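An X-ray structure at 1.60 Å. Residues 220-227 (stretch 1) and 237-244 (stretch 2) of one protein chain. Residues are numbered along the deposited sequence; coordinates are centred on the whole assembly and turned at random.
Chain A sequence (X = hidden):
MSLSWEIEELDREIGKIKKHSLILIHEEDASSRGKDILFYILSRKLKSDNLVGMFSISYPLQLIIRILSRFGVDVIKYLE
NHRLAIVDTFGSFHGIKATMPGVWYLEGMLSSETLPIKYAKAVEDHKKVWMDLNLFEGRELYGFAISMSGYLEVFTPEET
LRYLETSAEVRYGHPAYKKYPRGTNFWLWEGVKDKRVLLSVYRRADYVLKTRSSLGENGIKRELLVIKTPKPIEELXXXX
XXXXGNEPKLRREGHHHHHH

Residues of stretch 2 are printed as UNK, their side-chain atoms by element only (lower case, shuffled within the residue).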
# COMPACT_ATOMS: atom_id res chain seq x y z
N ILE A 220 16.79 2.82 -20.81
CA ILE A 220 16.23 3.41 -19.60
C ILE A 220 17.05 2.98 -18.39
O ILE A 220 17.47 1.81 -18.30
CB ILE A 220 14.73 2.98 -19.45
CG1 ILE A 220 14.08 3.59 -18.21
CG2 ILE A 220 14.59 1.44 -19.42
CD1 ILE A 220 12.56 3.37 -18.16
N LYS A 221 17.31 3.93 -17.49
CA LYS A 221 17.91 3.67 -16.18
C LYS A 221 16.82 3.93 -15.15
O LYS A 221 16.19 5.00 -15.17
CB LYS A 221 19.11 4.59 -15.94
CG LYS A 221 19.80 4.37 -14.60
CD LYS A 221 20.91 5.37 -14.40
CE LYS A 221 21.64 5.11 -13.09
NZ LYS A 221 22.89 5.95 -13.00
N ARG A 222 16.58 2.96 -14.28
CA ARG A 222 15.57 3.11 -13.23
C ARG A 222 16.27 3.27 -11.89
O ARG A 222 17.20 2.54 -11.59
CB ARG A 222 14.62 1.92 -13.24
CG ARG A 222 13.74 1.83 -14.48
CD ARG A 222 12.85 0.59 -14.44
NE ARG A 222 11.87 0.63 -15.52
CZ ARG A 222 11.98 -0.03 -16.67
NH1 ARG A 222 13.02 -0.82 -16.90
NH2 ARG A 222 11.02 0.09 -17.58
N GLU A 223 15.82 4.27 -11.11
CA GLU A 223 16.43 4.58 -9.83
C GLU A 223 15.44 4.61 -8.68
O GLU A 223 14.31 5.09 -8.85
CB GLU A 223 17.11 5.94 -9.90
CG GLU A 223 18.31 5.94 -10.79
CD GLU A 223 19.02 7.26 -10.75
OE1 GLU A 223 18.50 8.24 -11.33
OE2 GLU A 223 20.11 7.31 -10.14
N LEU A 224 15.87 4.12 -7.53
CA LEU A 224 15.09 4.24 -6.30
C LEU A 224 15.86 5.12 -5.32
O LEU A 224 17.02 4.84 -5.02
CB LEU A 224 14.82 2.87 -5.70
CG LEU A 224 13.92 2.80 -4.45
CD1 LEU A 224 13.23 1.43 -4.40
CD2 LEU A 224 14.71 3.06 -3.17
N LEU A 225 15.21 6.19 -4.86
CA LEU A 225 15.84 7.14 -3.95
C LEU A 225 15.24 7.02 -2.56
O LEU A 225 14.03 7.03 -2.42
CB LEU A 225 15.61 8.56 -4.46
CG LEU A 225 16.44 9.13 -5.62
CD1 LEU A 225 16.38 8.29 -6.87
CD2 LEU A 225 15.96 10.55 -5.91
N VAL A 226 16.10 6.91 -1.54
CA VAL A 226 15.61 6.84 -0.18
C VAL A 226 15.50 8.27 0.32
O VAL A 226 16.49 8.88 0.75
CB VAL A 226 16.51 5.97 0.74
CG1 VAL A 226 15.86 5.82 2.11
CG2 VAL A 226 16.77 4.58 0.09
N ILE A 227 14.30 8.82 0.23
CA ILE A 227 14.05 10.22 0.53
C ILE A 227 13.95 10.49 2.05
O ILE A 227 14.44 11.51 2.54
CB ILE A 227 12.76 10.73 -0.20
CG1 ILE A 227 12.92 10.71 -1.74
CG2 ILE A 227 12.36 12.13 0.24
CD1 ILE A 227 14.17 11.43 -2.28
N UNK A 237 20.79 7.83 0.01
CA UNK A 237 20.96 6.47 -0.51
C UNK A 237 20.15 6.33 -1.80
O UNK A 237 18.96 6.65 -1.83
c UNK A 237 20.55 5.39 0.51
c UNK A 237 20.80 3.99 -0.03
c UNK A 237 21.32 5.57 1.83
N UNK A 238 20.82 5.89 -2.86
CA UNK A 238 20.20 5.74 -4.18
C UNK A 238 20.58 4.39 -4.75
O UNK A 238 21.73 3.94 -4.61
c UNK A 238 21.26 9.22 -5.50
c UNK A 238 20.43 8.25 -4.67
n UNK A 238 20.96 9.09 -6.92
c UNK A 238 20.65 6.84 -5.15
n UNK A 238 19.99 11.18 -7.10
c UNK A 238 20.36 10.02 -7.65
n UNK A 238 20.13 9.80 -8.94
N UNK A 239 19.62 3.75 -5.41
CA UNK A 239 19.86 2.47 -6.05
C UNK A 239 19.48 2.55 -7.52
O UNK A 239 18.49 3.21 -7.88
c UNK A 239 20.23 -0.01 -2.16
c UNK A 239 18.98 1.40 -5.44
c UNK A 239 19.53 0.78 -1.23
c UNK A 239 18.48 1.95 -3.05
c UNK A 239 19.18 1.19 -3.98
c UNK A 239 20.05 0.19 -3.53
c UNK A 239 18.65 1.76 -1.68
N UNK A 240 20.25 1.87 -8.36
CA UNK A 240 19.77 1.56 -9.71
C UNK A 240 19.08 0.21 -9.62
O UNK A 240 19.51 -0.64 -8.85
c UNK A 240 20.90 1.47 -10.75
o UNK A 240 22.53 1.57 -13.06
o UNK A 240 20.94 0.90 -14.44
c UNK A 240 21.35 1.23 -13.30
c UNK A 240 20.32 1.24 -12.18
N UNK A 241 18.00 0.01 -10.38
CA UNK A 241 17.39 -1.32 -10.40
C UNK A 241 16.94 -1.77 -11.79
O UNK A 241 16.79 -0.95 -12.71
c UNK A 241 13.90 1.57 -9.31
c UNK A 241 16.24 -1.44 -9.38
c UNK A 241 13.97 -0.97 -10.41
c UNK A 241 12.87 -0.14 -10.66
c UNK A 241 15.05 -0.53 -9.64
o UNK A 241 11.77 1.95 -10.30
c UNK A 241 12.85 1.12 -10.10
c UNK A 241 14.99 0.74 -9.09
N UNK A 242 16.80 -3.07 -11.93
CA UNK A 242 16.14 -3.68 -13.08
C UNK A 242 15.33 -4.86 -12.59
O UNK A 242 15.28 -5.11 -11.39
o UNK A 242 20.31 -5.90 -14.22
c UNK A 242 18.20 -5.06 -13.62
c UNK A 242 17.15 -4.12 -14.13
o UNK A 242 19.36 -4.57 -15.69
c UNK A 242 19.38 -5.18 -14.59
N UNK A 243 14.68 -5.57 -13.50
CA UNK A 243 13.84 -6.69 -13.11
C UNK A 243 14.35 -7.97 -13.74
O UNK A 243 14.67 -7.98 -14.92
c UNK A 243 11.90 -3.97 -13.40
c UNK A 243 10.54 -4.28 -10.99
c UNK A 243 10.66 -3.01 -11.55
c UNK A 243 11.79 -5.24 -12.85
c UNK A 243 11.34 -2.86 -12.76
c UNK A 243 12.40 -6.44 -13.53
c UNK A 243 11.11 -5.39 -11.64
N UNK A 244 14.42 -9.02 -12.95
CA UNK A 244 14.63 -10.36 -13.49
C UNK A 244 13.30 -11.08 -13.36
O UNK A 244 12.94 -11.53 -12.28
c UNK A 244 17.44 -14.50 -12.94
n UNK A 244 18.82 -14.92 -12.54
c UNK A 244 16.08 -12.44 -13.24
c UNK A 244 15.72 -11.06 -12.70
c UNK A 244 17.09 -13.13 -12.36
O HOH W 1 18.18 0.53 -14.56
O HOH W 2 15.54 -1.23 -15.32
O HOH W 3 18.83 8.30 1.95

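Position 237 carries three side-chain carbons, one bearing the other two, so the branch lies at CB itself. That CB lies 3.9 Å from CG2 of Val226, and the backbone O accepts a hydrogen bond from Val226 N at 2.9 Å. A beta-branched side chain of carbon alone is Val237.

Position 238 has three carbons, a nitrogen, then a carbon carrying two more nitrogens: a guanidinium on a three-carbon chain. One terminal nitrogen lies 2.8 Å from OE2 of Glu223, near the guanidinium plane, while CG of Leu225 sits over one face. This is Arg238, and its NH2 donates to Glu223 OE2 in a salt bridge, with an N-H...O angle of 154°.

At position 239 one carbon leads to a ring of six carbons with no further atom attached. The ring meets Val226 CG2 at its edge and also touches the Leu224 side chain. The absence of a ring oxygen makes it Phe239; its CE2 is 3.8 Å from Val226 CG2 and its CD2 3.9 Å from Leu224 CD2.

Position 240 shows three carbons, the third carrying two oxygens, a carboxylate one carbon longer than that of aspartate. One oxygen is 3.7 Å from CE of Lys221. The residue is Glu240. Its OE1 remains 4.4 Å from Lys221 NZ, too far for a salt bridge.

Position 241 has one carbon and a six-carbon ring bearing an oxygen. Arg222 CB lies 3.8 Å from the ring centroid, 16° off the normal, a CH-pi contact over the face. The oxygen identifies Tyr241, whose CE2 is 3.9 Å from Leu224 CB.

Position 242 repeats the three-carbon carboxylate pattern, but its side chain makes no contact with stretch 1: its CB is 6.0 Å from NH1 of Arg222. It is Glu242.

Position 243 is again one carbon and an unsubstituted six-carbon ring, with Arg222 CD near its edge. It is Phe243, with CE2 4.1 Å from Arg222 CD.

Position 244 has four carbons in a row ending in nitrogen, which defines Lys244; it is out of reach of stretch 1.

The contact is an antiparallel strand pairing. Leu224 and Phe239 exchange backbone hydrogen bonds, N to O at 2.8 Å in each direction, fixing the register. Alternation then places Leu224, Phe239 and Tyr241 on one face, where they pack together, and Glu223 and Arg238 on the other, where their charges pair. Water 1 adds a link, accepting from Arg222 N at 2.9 Å and donating to Tyr241 O at 2.7 Å.

Stretch 2, residues 237-244: VRFEYEFK
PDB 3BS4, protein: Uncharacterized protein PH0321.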